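Local coordinates for uncharacterized metal-dependent hydrolase (Pyrococcus furiosus, PDB 3ICJ), which is an uncharacterised zinc-binding member of the amidohydrolase family that probably hydrolyses carbon-nitrogen bonds other than peptide bonds, at residues A[274-278]-A[337-343]; A[286-291]-A[490-494]; A[390-396]-A[427-433]. One frame throughout, in Å; residues are numbered along the deposited sequence.

Contacts 1 and 3 lie within the amidohydrolase barrel; contact 2 joins barrel strand 290-294 to the loop entering strand 494-497, beside the small sheet that holds strand 57-61. Contacts 1 and 2 alternate along the chain, in the order 274-278, 286-291, 337-343, 490-494. Contact 3 follows contact 1 and is nested inside the loop that contact 2 closes. Their centres lie about 23 Å (1 and 2), 24 Å (1 and 3) and 20 Å (2 and 3) apart, and none touches another. Contact 1 joins helices 274-280 and 328-338 on the outside of the fold. Contact 3, the most buried, pairs parallel strands 391-394 and 429-431 and alone borders the zinc site.

Contact 1 (A[274-278]-A[337-343]); sequences LDKLE and RAKPLGL
R337, near the end of helix 328-338, reaches over to D275 and E278 on helix 274-280, and the three form a salt-bridge network. It takes E278 side-on. NE of R337 donates to OE2 of E278 at 2.9 Å, and NH2 of R337 to OE1 of E278 at 3.0 Å. Both oxygens lie in the guanidinium plane, yet the carboxylate is turned 55° against it, so the two nitrogens approach from above the carboxylate plane. NH2 of R337 also meets OD1 of D275, on its anti side, at 2.8 Å. One nitrogen therefore serves both acids, and the guanidinium's rotation is fixed by three bonds. A bend in the arginine chain (chi3 82°) swings the group across to them. Two carboxylates around one guanidinium probably leave the cluster slightly negative. A water donates to both E278 OE2 and the backbone O of R337.

Apolar contacts lie beneath. CB of L274 lies against one face of the guanidinium, toward its rim, 3.5 Å from NH2 of R337. CD2 of L274 meets CD1 of L341 at 3.9 Å, and the same L341 methyl rests 4.1 Å from CG of E278. Next to it, CD1 of L277 meets CD1 of L343 at 3.9 Å.

The turn that carries L341 and L343 is a Schellman motif closing the helix: L343 N bonds A338 O, G342 N bonds K339 O, and G342 has positive phi. Helices 274-280 and 328-338 follow the neighbouring parallel strands 264-269 and 290-294, so the contact is one of adjacent outer helices in an alpha/beta barrel.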
ATOM      1  N   LEU A 274      14.125  -8.567 -12.506  1.00 35.01           N
ATOM      2  CA  LEU A 274      15.555  -8.819 -12.209  1.00 37.69           C
ATOM      3  C   LEU A 274      16.448  -9.129 -13.416  1.00 38.22           C
ATOM      4  O   LEU A 274      17.603  -8.684 -13.447  1.00 34.70           O
ATOM      5  CB  LEU A 274      15.739  -9.897 -11.141  1.00 36.36           C
ATOM      6  CG  LEU A 274      15.345  -9.487  -9.717  1.00 39.43           C
ATOM      7  CD1 LEU A 274      15.075 -10.728  -8.875  1.00 32.20           C
ATOM      8  CD2 LEU A 274      16.395  -8.594  -9.078  1.00 40.61           C
ATOM      9  N   ASP A 275      15.929  -9.880 -14.397  1.00 33.77           N
ATOM     10  CA  ASP A 275      16.679 -10.154 -15.615  1.00 34.02           C
ATOM     11  C   ASP A 275      17.174  -8.878 -16.322  1.00 33.47           C
ATOM     12  O   ASP A 275      18.343  -8.796 -16.683  1.00 34.34           O
ATOM     13  CB  ASP A 275      15.869 -10.989 -16.612  1.00 42.52           C
ATOM     14  CG  ASP A 275      15.668 -12.437 -16.179  1.00 45.72           C
ATOM     15  OD1 ASP A 275      16.345 -12.953 -15.263  1.00 41.54           O
ATOM     16  OD2 ASP A 275      14.797 -13.073 -16.792  1.00 49.98           O
ATOM     17  N   LYS A 276      16.288  -7.889 -16.497  1.00 31.98           N
ATOM     18  CA  LYS A 276      16.635  -6.650 -17.193  1.00 34.76           C
ATOM     19  C   LYS A 276      17.549  -5.763 -16.349  1.00 34.46           C
ATOM     20  O   LYS A 276      18.474  -5.141 -16.887  1.00 35.31           O
ATOM     21  CB  LYS A 276      15.373  -5.882 -17.625  1.00 34.24           C
ATOM     22  CG  LYS A 276      14.641  -6.512 -18.816  1.00 37.36           C
ATOM     23  CD  LYS A 276      13.374  -5.737 -19.142  1.00 45.45           C
ATOM     24  CE  LYS A 276      12.644  -6.390 -20.319  1.00 52.78           C
ATOM     25  NZ  LYS A 276      11.504  -5.555 -20.801  1.00 53.02           N
ATOM     26  N   LEU A 277      17.309  -5.746 -15.031  1.00 35.13           N
ATOM     27  CA  LEU A 277      18.190  -5.034 -14.093  1.00 39.11           C
ATOM     28  C   LEU A 277      19.638  -5.565 -14.110  1.00 38.00           C
ATOM     29  O   LEU A 277      20.585  -4.778 -14.231  1.00 31.89           O
ATOM     30  CB  LEU A 277      17.611  -5.018 -12.664  1.00 33.24           C
ATOM     31  CG  LEU A 277      16.287  -4.314 -12.326  1.00 45.39           C
ATOM     32  CD1 LEU A 277      16.187  -4.074 -10.803  1.00 41.42           C
ATOM     33  CD2 LEU A 277      16.125  -3.001 -13.043  1.00 31.91           C
ATOM     34  N   GLU A 278      19.790  -6.889 -14.029  1.00 36.88           N
ATOM     35  CA  GLU A 278      21.102  -7.560 -14.076  1.00 37.12           C
ATOM     36  C   GLU A 278      21.872  -7.334 -15.370  1.00 35.98           C
ATOM     37  O   GLU A 278      23.110  -7.272 -15.354  1.00 38.19           O
ATOM     38  CB  GLU A 278      20.956  -9.069 -13.813  1.00 29.68           C
ATOM     39  CG  GLU A 278      20.535  -9.365 -12.406  1.00 34.23           C
ATOM     40  CD  GLU A 278      20.272 -10.820 -12.146  1.00 40.40           C
ATOM     41  OE1 GLU A 278      20.158 -11.608 -13.112  1.00 37.10           O
ATOM     42  OE2 GLU A 278      20.187 -11.179 -10.956  1.00 43.75           O
ATOM     43  N   ARG A 337      20.034 -12.726  -5.492  1.00 37.10           N
ATOM     44  CA  ARG A 337      20.080 -11.867  -6.666  1.00 34.81           C
ATOM     45  C   ARG A 337      19.944 -10.391  -6.276  1.00 40.96           C
ATOM     46  O   ARG A 337      20.495  -9.516  -6.950  1.00 39.46           O
ATOM     47  CB  ARG A 337      18.969 -12.241  -7.661  1.00 34.26           C
ATOM     48  CG  ARG A 337      19.152 -13.575  -8.377  1.00 37.08           C
ATOM     49  CD  ARG A 337      17.948 -13.859  -9.293  1.00 31.24           C
ATOM     50  NE  ARG A 337      18.065 -13.177 -10.588  1.00 39.76           N
ATOM     51  CZ  ARG A 337      17.163 -13.232 -11.566  1.00 48.01           C
ATOM     52  NH1 ARG A 337      16.022 -13.906 -11.408  1.00 40.47           N
ATOM     53  NH2 ARG A 337      17.393 -12.590 -12.699  1.00 40.30           N
ATOM     54  N   ALA A 338      19.203 -10.114  -5.195  1.00 35.33           N
ATOM     55  CA  ALA A 338      19.015  -8.735  -4.724  1.00 36.39           C
ATOM     56  C   ALA A 338      20.269  -8.172  -4.052  1.00 35.42           C
ATOM     57  O   ALA A 338      20.572  -6.992  -4.206  1.00 33.47           O
ATOM     58  CB  ALA A 338      17.794  -8.635  -3.783  1.00 29.60           C
ATOM     59  N   LYS A 339      20.974  -9.023  -3.307  1.00 31.26           N
ATOM     60  CA  LYS A 339      22.210  -8.663  -2.602  1.00 35.79           C
ATOM     61  C   LYS A 339      23.253  -7.859  -3.427  1.00 35.42           C
ATOM     62  O   LYS A 339      23.522  -6.705  -3.072  1.00 37.35           O
ATOM     63  CB  LYS A 339      22.863  -9.893  -1.974  1.00 36.31           C
ATOM     64  CG  LYS A 339      22.273 -10.367  -0.666  1.00 42.24           C
ATOM     65  CD  LYS A 339      23.107 -11.563  -0.235  1.00 44.18           C
ATOM     66  CE  LYS A 339      22.800 -11.992   1.158  1.00 42.61           C
ATOM     67  NZ  LYS A 339      23.399 -13.347   1.378  1.00 35.81           N
ATOM     68  N   PRO A 340      23.789  -8.409  -4.545  1.00 31.39           N
ATOM     69  CA  PRO A 340      24.809  -7.549  -5.177  1.00 35.48           C
ATOM     70  C   PRO A 340      24.225  -6.311  -5.904  1.00 37.43           C
ATOM     71  O   PRO A 340      24.970  -5.392  -6.195  1.00 33.29           O
ATOM     72  CB  PRO A 340      25.514  -8.493  -6.162  1.00 39.66           C
ATOM     73  CG  PRO A 340      24.460  -9.461  -6.563  1.00 37.42           C
ATOM     74  CD  PRO A 340      23.576  -9.643  -5.329  1.00 32.06           C
ATOM     75  N   LEU A 341      22.907  -6.274  -6.137  1.00 36.14           N
ATOM     76  CA  LEU A 341      22.236  -5.076  -6.695  1.00 31.47           C
ATOM     77  C   LEU A 341      21.874  -4.035  -5.621  1.00 35.39           C
ATOM     78  O   LEU A 341      21.296  -2.979  -5.935  1.00 34.35           O
ATOM     79  CB  LEU A 341      20.987  -5.464  -7.510  1.00 36.70           C
ATOM     80  CG  LEU A 341      21.210  -6.345  -8.757  1.00 35.64           C
ATOM     81  CD1 LEU A 341      19.877  -6.809  -9.334  1.00 30.66           C
ATOM     82  CD2 LEU A 341      22.029  -5.635  -9.811  1.00 39.87           C
ATOM     83  N   GLY A 342      22.190  -4.345  -4.355  1.00 31.03           N
ATOM     84  CA  GLY A 342      21.881  -3.474  -3.224  1.00 35.39           C
ATOM     85  C   GLY A 342      20.381  -3.285  -2.973  1.00 43.34           C
ATOM     86  O   GLY A 342      19.976  -2.323  -2.322  1.00 37.78           O
ATOM     87  N   LEU A 343      19.553  -4.195  -3.489  1.00 35.93           N
ATOM     88  CA  LEU A 343      18.093  -4.026  -3.396  1.00 34.17           C
ATOM     89  C   LEU A 343      17.538  -4.636  -2.115  1.00 34.79           C
ATOM     90  O   LEU A 343      18.005  -5.680  -1.665  1.00 36.00           O
ATOM     91  CB  LEU A 343      17.387  -4.632  -4.625  1.00 30.71           C
ATOM     92  CG  LEU A 343      17.630  -3.962  -5.979  1.00 33.42           C
ATOM     93  CD1 LEU A 343      17.112  -4.839  -7.126  1.00 35.41           C
ATOM     94  CD2 LEU A 343      16.971  -2.581  -6.019  1.00 32.61           C
TER
HETATM   95  O   HOH W   1      21.773 -10.403  -9.206  1.00 30.11           O

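Contact 2 (A[286-291]-A[490-494]); sequences EGRRLR and FRAEY
R491 and R291 reach toward each other, and NH1 of R291 stands over the centre of the R491 guanidinium, 3.3 Å from CZ of R491. The two planes are 57° apart, so this is an end-on approach to a face, not a parallel stack. E286 and D482 probably offset part of the positive charge gathered here, to which R64 also adds. OE2 of E286 forms a salt bridge with NH1 of R491 at 2.6 Å, its carboxylate turned 68° from the guanidinium, and D482 binds NE of R491. The E286 chain runs extended beyond a CG opposite the backbone N (chi1 -170°), which carries the carboxylate to R491. A water lies 2.8 Å from OE2 of E286, next to G287 O, and receives a weak bond from NH2 of R491.

Strand 285-286 runs antiparallel to strand 290-294, a barrel strand, and G287 N bonds L290 O at the turn between them. Facing it is the 490-494 loop, which leads into strand 494-497 and lays A492 and Y494 against I60 of strand 57-61.

R289 meets E493 in a different way: NH1 of R289 donates to OE2 of E493 at 2.8 Å in a salt bridge, slightly tilted from the guanidinium plane and on the syn side of the carboxylate. An alanine here removes the guanidinium, which would probably leave E493 OE2 with N264 ND2 but no cationic mate and tie the turn less firmly to the loop. NH2 of R291 donates to R289 O at 2.9 Å, from above the carbonyl plane, and N264 OD1 accepts from both arginines.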
ATOM      1  N   GLU A 286      18.587   6.177  -6.454  1.00 39.66           N
ATOM      2  CA  GLU A 286      17.766   7.277  -5.942  1.00 37.87           C
ATOM      3  C   GLU A 286      17.703   8.445  -6.914  1.00 37.85           C
ATOM      4  O   GLU A 286      18.690   9.172  -7.065  1.00 36.07           O
ATOM      5  CB  GLU A 286      18.338   7.781  -4.610  1.00 37.89           C
ATOM      6  CG  GLU A 286      17.371   8.760  -3.900  1.00 47.88           C
ATOM      7  CD  GLU A 286      17.969   9.413  -2.673  1.00 59.49           C
ATOM      8  OE1 GLU A 286      18.482   8.681  -1.795  1.00 49.19           O
ATOM      9  OE2 GLU A 286      17.915  10.662  -2.587  1.00 62.02           O
ATOM     10  N   GLY A 287      16.554   8.640  -7.568  1.00 35.26           N
ATOM     11  CA  GLY A 287      16.299   9.876  -8.323  1.00 37.49           C
ATOM     12  C   GLY A 287      15.728  10.970  -7.451  1.00 35.16           C
ATOM     13  O   GLY A 287      15.803  10.874  -6.231  1.00 45.97           O
ATOM     14  N   ARG A 288      15.152  12.014  -8.066  1.00 37.03           N
ATOM     15  CA  ARG A 288      14.585  13.142  -7.299  1.00 43.66           C
ATOM     16  C   ARG A 288      13.324  12.730  -6.533  1.00 40.71           C
ATOM     17  O   ARG A 288      13.161  13.095  -5.377  1.00 38.85           O
ATOM     18  CB  ARG A 288      14.255  14.371  -8.187  1.00 43.35           C
ATOM     19  CG  ARG A 288      15.099  14.613  -9.450  1.00 58.53           C
ATOM     20  CD  ARG A 288      16.591  14.958  -9.242  1.00 68.07           C
ATOM     21  NE  ARG A 288      16.971  15.419  -7.902  1.00 84.50           N
ATOM     22  CZ  ARG A 288      17.846  14.783  -7.123  1.00 82.27           C
ATOM     23  NH1 ARG A 288      18.429  13.676  -7.563  1.00 78.47           N
ATOM     24  NH2 ARG A 288      18.144  15.251  -5.918  0.50 79.50           N
ATOM     25  N   ARG A 289      12.441  11.981  -7.199  1.00 36.59           N
ATOM     26  CA  ARG A 289      11.256  11.400  -6.549  1.00 37.06           C
ATOM     27  C   ARG A 289      11.206   9.861  -6.568  1.00 36.01           C
ATOM     28  O   ARG A 289      10.879   9.247  -5.550  1.00 42.54           O
ATOM     29  CB  ARG A 289       9.978  11.960  -7.152  1.00 29.40           C
ATOM     30  CG  ARG A 289       9.766  13.477  -6.871  1.00 35.64           C
ATOM     31  CD  ARG A 289       9.699  13.720  -5.347  1.00 37.54           C
ATOM     32  NE  ARG A 289       9.154  15.033  -5.056  1.00 39.80           N
ATOM     33  CZ  ARG A 289       8.744  15.456  -3.865  1.00 48.75           C
ATOM     34  NH1 ARG A 289       8.838  14.677  -2.792  1.00 46.78           N
ATOM     35  NH2 ARG A 289       8.236  16.682  -3.757  1.00 42.78           N
ATOM     36  N   LEU A 290      11.537   9.257  -7.719  1.00 32.96           N
ATOM     37  CA  LEU A 290      11.516   7.802  -7.890  1.00 41.14           C
ATOM     38  C   LEU A 290      12.776   7.187  -7.324  1.00 37.51           C
ATOM     39  O   LEU A 290      13.889   7.635  -7.640  1.00 37.22           O
ATOM     40  CB  LEU A 290      11.379   7.422  -9.377  1.00 38.34           C
ATOM     41  CG  LEU A 290      11.488   5.937  -9.766  1.00 38.96           C
ATOM     42  CD1 LEU A 290      10.320   5.098  -9.190  1.00 37.38           C
ATOM     43  CD2 LEU A 290      11.570   5.759 -11.294  1.00 32.83           C
ATOM     44  N   ARG A 291      12.590   6.184  -6.473  1.00 33.40           N
ATOM     45  CA  ARG A 291      13.675   5.343  -6.003  1.00 35.34           C
ATOM     46  C   ARG A 291      13.429   3.903  -6.479  1.00 34.71           C
ATOM     47  O   ARG A 291      12.340   3.357  -6.273  1.00 34.80           O
ATOM     48  CB  ARG A 291      13.739   5.331  -4.482  1.00 36.18           C
ATOM     49  CG  ARG A 291      14.373   6.544  -3.817  1.00 34.39           C
ATOM     50  CD  ARG A 291      13.435   7.728  -3.742  1.00 36.57           C
ATOM     51  NE  ARG A 291      13.817   8.654  -2.669  1.00 38.69           N
ATOM     52  CZ  ARG A 291      13.210   9.809  -2.428  1.00 43.77           C
ATOM     53  NH1 ARG A 291      13.598  10.575  -1.409  1.00 42.20           N
ATOM     54  NH2 ARG A 291      12.211  10.201  -3.201  1.00 41.32           N
ATOM     55  N   PHE A 490      16.615  16.617   7.605  1.00 34.19           N
ATOM     56  CA  PHE A 490      15.522  15.798   7.064  1.00 34.53           C
ATOM     57  C   PHE A 490      14.898  16.490   5.863  1.00 37.57           C
ATOM     58  O   PHE A 490      14.895  17.723   5.785  1.00 34.64           O
ATOM     59  CB  PHE A 490      14.448  15.503   8.132  1.00 30.10           C
ATOM     60  CG  PHE A 490      14.813  14.369   9.044  1.00 37.66           C
ATOM     61  CD1 PHE A 490      15.740  14.553  10.067  1.00 33.63           C
ATOM     62  CD2 PHE A 490      14.248  13.108   8.870  1.00 31.83           C
ATOM     63  CE1 PHE A 490      16.105  13.496  10.915  1.00 47.40           C
ATOM     64  CE2 PHE A 490      14.601  12.040   9.713  1.00 41.74           C
ATOM     65  CZ  PHE A 490      15.529  12.236  10.736  1.00 44.83           C
ATOM     66  N   ARG A 491      14.404  15.693   4.916  1.00 38.45           N
ATOM     67  CA  ARG A 491      13.654  16.224   3.780  1.00 37.37           C
ATOM     68  C   ARG A 491      12.374  16.867   4.303  1.00 37.45           C
ATOM     69  O   ARG A 491      11.692  16.307   5.168  1.00 34.08           O
ATOM     70  CB  ARG A 491      13.309  15.131   2.776  1.00 31.68           C
ATOM     71  CG  ARG A 491      14.459  14.698   1.933  1.00 40.82           C
ATOM     72  CD  ARG A 491      14.177  13.357   1.312  1.00 49.66           C
ATOM     73  NE  ARG A 491      15.375  12.836   0.664  1.00 57.44           N
ATOM     74  CZ  ARG A 491      15.690  13.052  -0.608  1.00 62.09           C
ATOM     75  NH1 ARG A 491      16.808  12.546  -1.105  1.00 70.14           N
ATOM     76  NH2 ARG A 491      14.884  13.766  -1.386  1.00 64.93           N
ATOM     77  N   ALA A 492      12.074  18.058   3.790  1.00 37.85           N
ATOM     78  CA  ALA A 492      10.996  18.867   4.340  1.00 44.35           C
ATOM     79  C   ALA A 492       9.656  18.449   3.752  1.00 39.50           C
ATOM     80  O   ALA A 492       9.140  19.102   2.849  1.00 40.54           O
ATOM     81  CB  ALA A 492      11.265  20.351   4.101  1.00 43.98           C
ATOM     82  N   GLU A 493       9.131  17.327   4.238  1.00 36.23           N
ATOM     83  CA  GLU A 493       7.796  16.872   3.875  1.00 36.84           C
ATOM     84  C   GLU A 493       6.939  17.122   5.099  1.00 35.47           C
ATOM     85  O   GLU A 493       7.096  16.472   6.132  1.00 36.58           O
ATOM     86  CB  GLU A 493       7.778  15.386   3.460  1.00 38.93           C
ATOM     87  CG  GLU A 493       8.722  15.005   2.310  1.00 35.38           C
ATOM     88  CD  GLU A 493       8.282  15.498   0.937  1.00 29.72           C
ATOM     89  OE1 GLU A 493       7.215  16.146   0.814  1.00 36.39           O
ATOM     90  OE2 GLU A 493       9.018  15.237  -0.028  1.00 34.16           O
ATOM     91  N   TYR A 494       6.079  18.126   5.003  1.00 34.22           N
ATOM     92  CA  TYR A 494       5.272  18.534   6.132  1.00 34.63           C
ATOM     93  C   TYR A 494       3.851  18.789   5.712  1.00 35.33           C
ATOM     94  O   TYR A 494       3.579  19.091   4.541  1.00 32.96           O
ATOM     95  CB  TYR A 494       5.851  19.800   6.797  1.00 34.90           C
ATOM     96  CG  TYR A 494       5.881  21.021   5.888  1.00 37.19           C
ATOM     97  CD1 TYR A 494       4.791  21.895   5.815  1.00 38.67           C
ATOM     98  CD2 TYR A 494       7.015  21.320   5.128  1.00 35.90           C
ATOM     99  CE1 TYR A 494       4.820  23.012   4.993  1.00 42.05           C
ATOM    100  CE2 TYR A 494       7.055  22.444   4.304  1.00 42.12           C
ATOM    101  CZ  TYR A 494       5.959  23.282   4.242  1.00 47.05           C
ATOM    102  OH  TYR A 494       6.003  24.387   3.425  1.00 53.92           O
TER
HETATM  103  O   HOH W   2      15.873  12.117  -3.754  1.00 49.10           O

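Contact 3 (A[390-396]-A[427-433]); sequences VRISAQP and TKLGFST
Neighbouring parallel strands of the amidohydrolase barrel, 391-394 and 429-431, are joined by a beta-alpha-beta crossover including helix 420-426, with residues just beyond their ends beside the zinc site. I392, S393 and A394 pair with L429, G430 and F431. A394 N to G430 O is the straightest bond (3.0 Å, 174°), continuing the ladder from I392 N to K428 O and G430 N to I392 O.

On the face of I392, A394, L429 and F431, CD1 of L429 meets CG2 of I392 at 3.8 Å. CG of P396 lies over the centre of the F431 ring, 3.5 Å from its centroid, a CH-pi contact. L423 and L420 of that helix cover this face.

Past the strand ends, NE2 of Q395 donates to OG of S432 at 2.6 Å, tilted from the amide plane. S432 OG, set between its backbone N and carbonyl carbon (chi1 49°), also bonds OG of S393 at 3.1 Å; S393 OG in turn meets S100.

Q395 OE1 bonds ND1 of the zinc ligand H373, and S432 packs on H101, another ligand. The hydroxyl that holds the amide probably fixes its rotation, making Q395 and S432 a second shell that positions the metal-binding histidine.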
ATOM      1  N   VAL A 390      14.040  -7.683  11.755  1.00 41.31           N
ATOM      2  CA  VAL A 390      13.155  -7.665  10.584  1.00 40.45           C
ATOM      3  C   VAL A 390      12.213  -6.469  10.670  1.00 41.87           C
ATOM      4  O   VAL A 390      11.556  -6.251  11.697  1.00 41.17           O
ATOM      5  CB  VAL A 390      12.304  -8.951  10.483  1.00 41.89           C
ATOM      6  CG1 VAL A 390      11.526  -8.979   9.156  1.00 41.52           C
ATOM      7  CG2 VAL A 390      13.189 -10.190  10.605  1.00 45.29           C
ATOM      8  N   ARG A 391      12.153  -5.698   9.592  1.00 36.90           N
ATOM      9  CA  ARG A 391      11.259  -4.556   9.521  1.00 33.30           C
ATOM     10  C   ARG A 391       9.882  -5.062   9.126  1.00 36.86           C
ATOM     11  O   ARG A 391       9.773  -6.040   8.385  1.00 40.15           O
ATOM     12  CB  ARG A 391      11.794  -3.552   8.516  1.00 35.69           C
ATOM     13  CG  ARG A 391      13.095  -2.877   8.983  1.00 37.69           C
ATOM     14  CD  ARG A 391      13.886  -2.299   7.828  1.00 34.90           C
ATOM     15  NE  ARG A 391      14.602  -3.315   7.052  1.00 35.89           N
ATOM     16  CZ  ARG A 391      14.456  -3.525   5.741  1.00 41.75           C
ATOM     17  NH1 ARG A 391      13.638  -2.776   5.021  1.00 34.43           N
ATOM     18  NH2 ARG A 391      15.157  -4.479   5.131  1.00 35.15           N
ATOM     19  N   ILE A 392       8.834  -4.428   9.643  1.00 33.55           N
ATOM     20  CA  ILE A 392       7.462  -4.901   9.440  1.00 35.76           C
ATOM     21  C   ILE A 392       6.562  -3.743   8.995  1.00 35.86           C
ATOM     22  O   ILE A 392       6.586  -2.668   9.571  1.00 36.36           O
ATOM     23  CB  ILE A 392       6.868  -5.568  10.719  1.00 36.66           C
ATOM     24  CG1 ILE A 392       7.613  -6.878  11.043  1.00 37.17           C
ATOM     25  CG2 ILE A 392       5.380  -5.872  10.532  1.00 39.30           C
ATOM     26  CD1 ILE A 392       7.365  -7.398  12.462  1.00 43.28           C
ATOM     27  N   SER A 393       5.808  -3.971   7.931  1.00 34.51           N
ATOM     28  CA  SER A 393       4.780  -3.038   7.520  1.00 36.85           C
ATOM     29  C   SER A 393       3.399  -3.625   7.842  1.00 39.94           C
ATOM     30  O   SER A 393       3.017  -4.669   7.299  1.00 45.76           O
ATOM     31  CB  SER A 393       4.902  -2.740   6.035  1.00 45.02           C
ATOM     32  OG  SER A 393       4.232  -1.530   5.742  1.00 45.47           O
ATOM     33  N   ALA A 394       2.667  -2.944   8.716  1.00 41.78           N
ATOM     34  CA  ALA A 394       1.358  -3.409   9.181  1.00 39.59           C
ATOM     35  C   ALA A 394       0.263  -2.410   8.817  1.00 38.04           C
ATOM     36  O   ALA A 394       0.514  -1.208   8.692  1.00 39.93           O
ATOM     37  CB  ALA A 394       1.394  -3.653  10.673  1.00 40.72           C
ATOM     38  N   GLN A 395      -0.958  -2.925   8.661  1.00 38.47           N
ATOM     39  CA  GLN A 395      -2.112  -2.161   8.204  1.00 39.17           C
ATOM     40  C   GLN A 395      -3.168  -2.143   9.316  1.00 39.03           C
ATOM     41  O   GLN A 395      -3.938  -3.114   9.457  1.00 41.39           O
ATOM     42  CB  GLN A 395      -2.695  -2.768   6.905  1.00 36.67           C
ATOM     43  CG  GLN A 395      -1.752  -2.745   5.678  1.00 41.55           C
ATOM     44  CD  GLN A 395      -0.637  -3.804   5.738  1.00 54.95           C
ATOM     45  OE1 GLN A 395      -0.859  -4.930   6.204  1.00 56.25           O
ATOM     46  NE2 GLN A 395       0.563  -3.444   5.268  1.00 49.53           N
ATOM     47  N   PRO A 396      -3.199  -1.063  10.127  1.00 40.78           N
ATOM     48  CA  PRO A 396      -4.098  -1.096  11.282  1.00 40.31           C
ATOM     49  C   PRO A 396      -5.580  -1.192  10.935  1.00 38.96           C
ATOM     50  O   PRO A 396      -6.333  -1.759  11.725  1.00 40.07           O
ATOM     51  CB  PRO A 396      -3.799   0.212  12.011  1.00 36.02           C
ATOM     52  CG  PRO A 396      -2.397   0.554  11.611  1.00 36.26           C
ATOM     53  CD  PRO A 396      -2.250   0.070  10.202  1.00 36.86           C
ATOM     54  N   THR A 427      10.893  -4.292  17.215  1.00 37.34           N
ATOM     55  CA  THR A 427      11.579  -4.055  15.951  1.00 37.21           C
ATOM     56  C   THR A 427      11.074  -2.756  15.313  1.00 40.75           C
ATOM     57  O   THR A 427      10.188  -2.087  15.871  1.00 39.28           O
ATOM     58  CB  THR A 427      11.388  -5.261  14.972  1.00 40.93           C
ATOM     59  OG1 THR A 427      12.260  -5.113  13.845  1.00 35.79           O
ATOM     60  CG2 THR A 427       9.937  -5.374  14.492  1.00 38.83           C
ATOM     61  N   LYS A 428      11.635  -2.403  14.159  1.00 32.93           N
ATOM     62  CA  LYS A 428      11.134  -1.257  13.393  1.00 33.15           C
ATOM     63  C   LYS A 428       9.838  -1.613  12.697  1.00 40.09           C
ATOM     64  O   LYS A 428       9.783  -2.589  11.936  1.00 39.20           O
ATOM     65  CB  LYS A 428      12.178  -0.765  12.379  1.00 35.05           C
ATOM     66  CG  LYS A 428      13.324  -0.017  13.061  1.00 35.82           C
ATOM     67  CD  LYS A 428      14.550   0.085  12.182  1.00 44.97           C
ATOM     68  CE  LYS A 428      15.675   0.759  12.977  1.00 47.57           C
ATOM     69  NZ  LYS A 428      16.936   0.821  12.207  1.00 57.85           N
ATOM     70  N   LEU A 429       8.795  -0.825  12.961  1.00 36.89           N
ATOM     71  CA  LEU A 429       7.478  -1.099  12.380  1.00 40.65           C
ATOM     72  C   LEU A 429       6.933   0.167  11.729  1.00 36.78           C
ATOM     73  O   LEU A 429       7.235   1.260  12.164  1.00 35.60           O
ATOM     74  CB  LEU A 429       6.499  -1.667  13.426  1.00 35.69           C
ATOM     75  CG  LEU A 429       5.095  -2.018  12.913  1.00 40.55           C
ATOM     76  CD1 LEU A 429       4.664  -3.403  13.292  1.00 51.18           C
ATOM     77  CD2 LEU A 429       4.107  -1.005  13.444  1.00 58.79           C
ATOM     78  N   GLY A 430       6.146   0.007  10.677  1.00 35.28           N
ATOM     79  CA  GLY A 430       5.581   1.156   9.967  1.00 33.88           C
ATOM     80  C   GLY A 430       4.135   0.876   9.621  1.00 38.03           C
ATOM     81  O   GLY A 430       3.726  -0.292   9.563  1.00 37.51           O
ATOM     82  N   PHE A 431       3.368   1.953   9.402  1.00 35.39           N
ATOM     83  CA  PHE A 431       1.960   1.842   9.090  1.00 38.03           C
ATOM     84  C   PHE A 431       1.688   2.060   7.619  1.00 41.42           C
ATOM     85  O   PHE A 431       2.352   2.869   6.957  1.00 37.56           O
ATOM     86  CB  PHE A 431       1.115   2.817   9.916  1.00 36.60           C
ATOM     87  CG  PHE A 431       0.859   2.374  11.342  1.00 39.63           C
ATOM     88  CD1 PHE A 431       1.257   1.117  11.808  1.00 37.13           C
ATOM     89  CD2 PHE A 431       0.199   3.232  12.219  1.00 38.51           C
ATOM     90  CE1 PHE A 431       1.001   0.732  13.133  1.00 45.48           C
ATOM     91  CE2 PHE A 431      -0.063   2.853  13.537  1.00 35.75           C
ATOM     92  CZ  PHE A 431       0.335   1.596  13.992  1.00 40.48           C
ATOM     93  N   SER A 432       0.693   1.328   7.128  1.00 40.26           N
ATOM     94  CA  SER A 432       0.267   1.377   5.745  1.00 46.29           C
ATOM     95  C   SER A 432      -1.199   1.013   5.629  1.00 49.55           C
ATOM     96  O   SER A 432      -1.822   0.593   6.602  1.00 46.96           O
ATOM     97  CB  SER A 432       1.093   0.426   4.878  1.00 49.30           C
ATOM     98  OG  SER A 432       1.190  -0.892   5.420  1.00 48.98           O
ATOM     99  N   THR A 433      -1.736   1.169   4.424  1.00 44.33           N
ATOM    100  CA  THR A 433      -3.127   0.867   4.155  1.00 44.35           C
ATOM    101  C   THR A 433      -3.321  -0.331   3.236  1.00 48.00           C
ATOM    102  O   THR A 433      -4.402  -0.933   3.240  1.00 51.52           O
ATOM    103  CB  THR A 433      -3.837   2.087   3.540  1.00 49.12           C
ATOM    104  OG1 THR A 433      -3.182   2.467   2.319  1.00 48.28           O
ATOM    105  CG2 THR A 433      -3.785   3.255   4.509  1.00 44.32           C
TER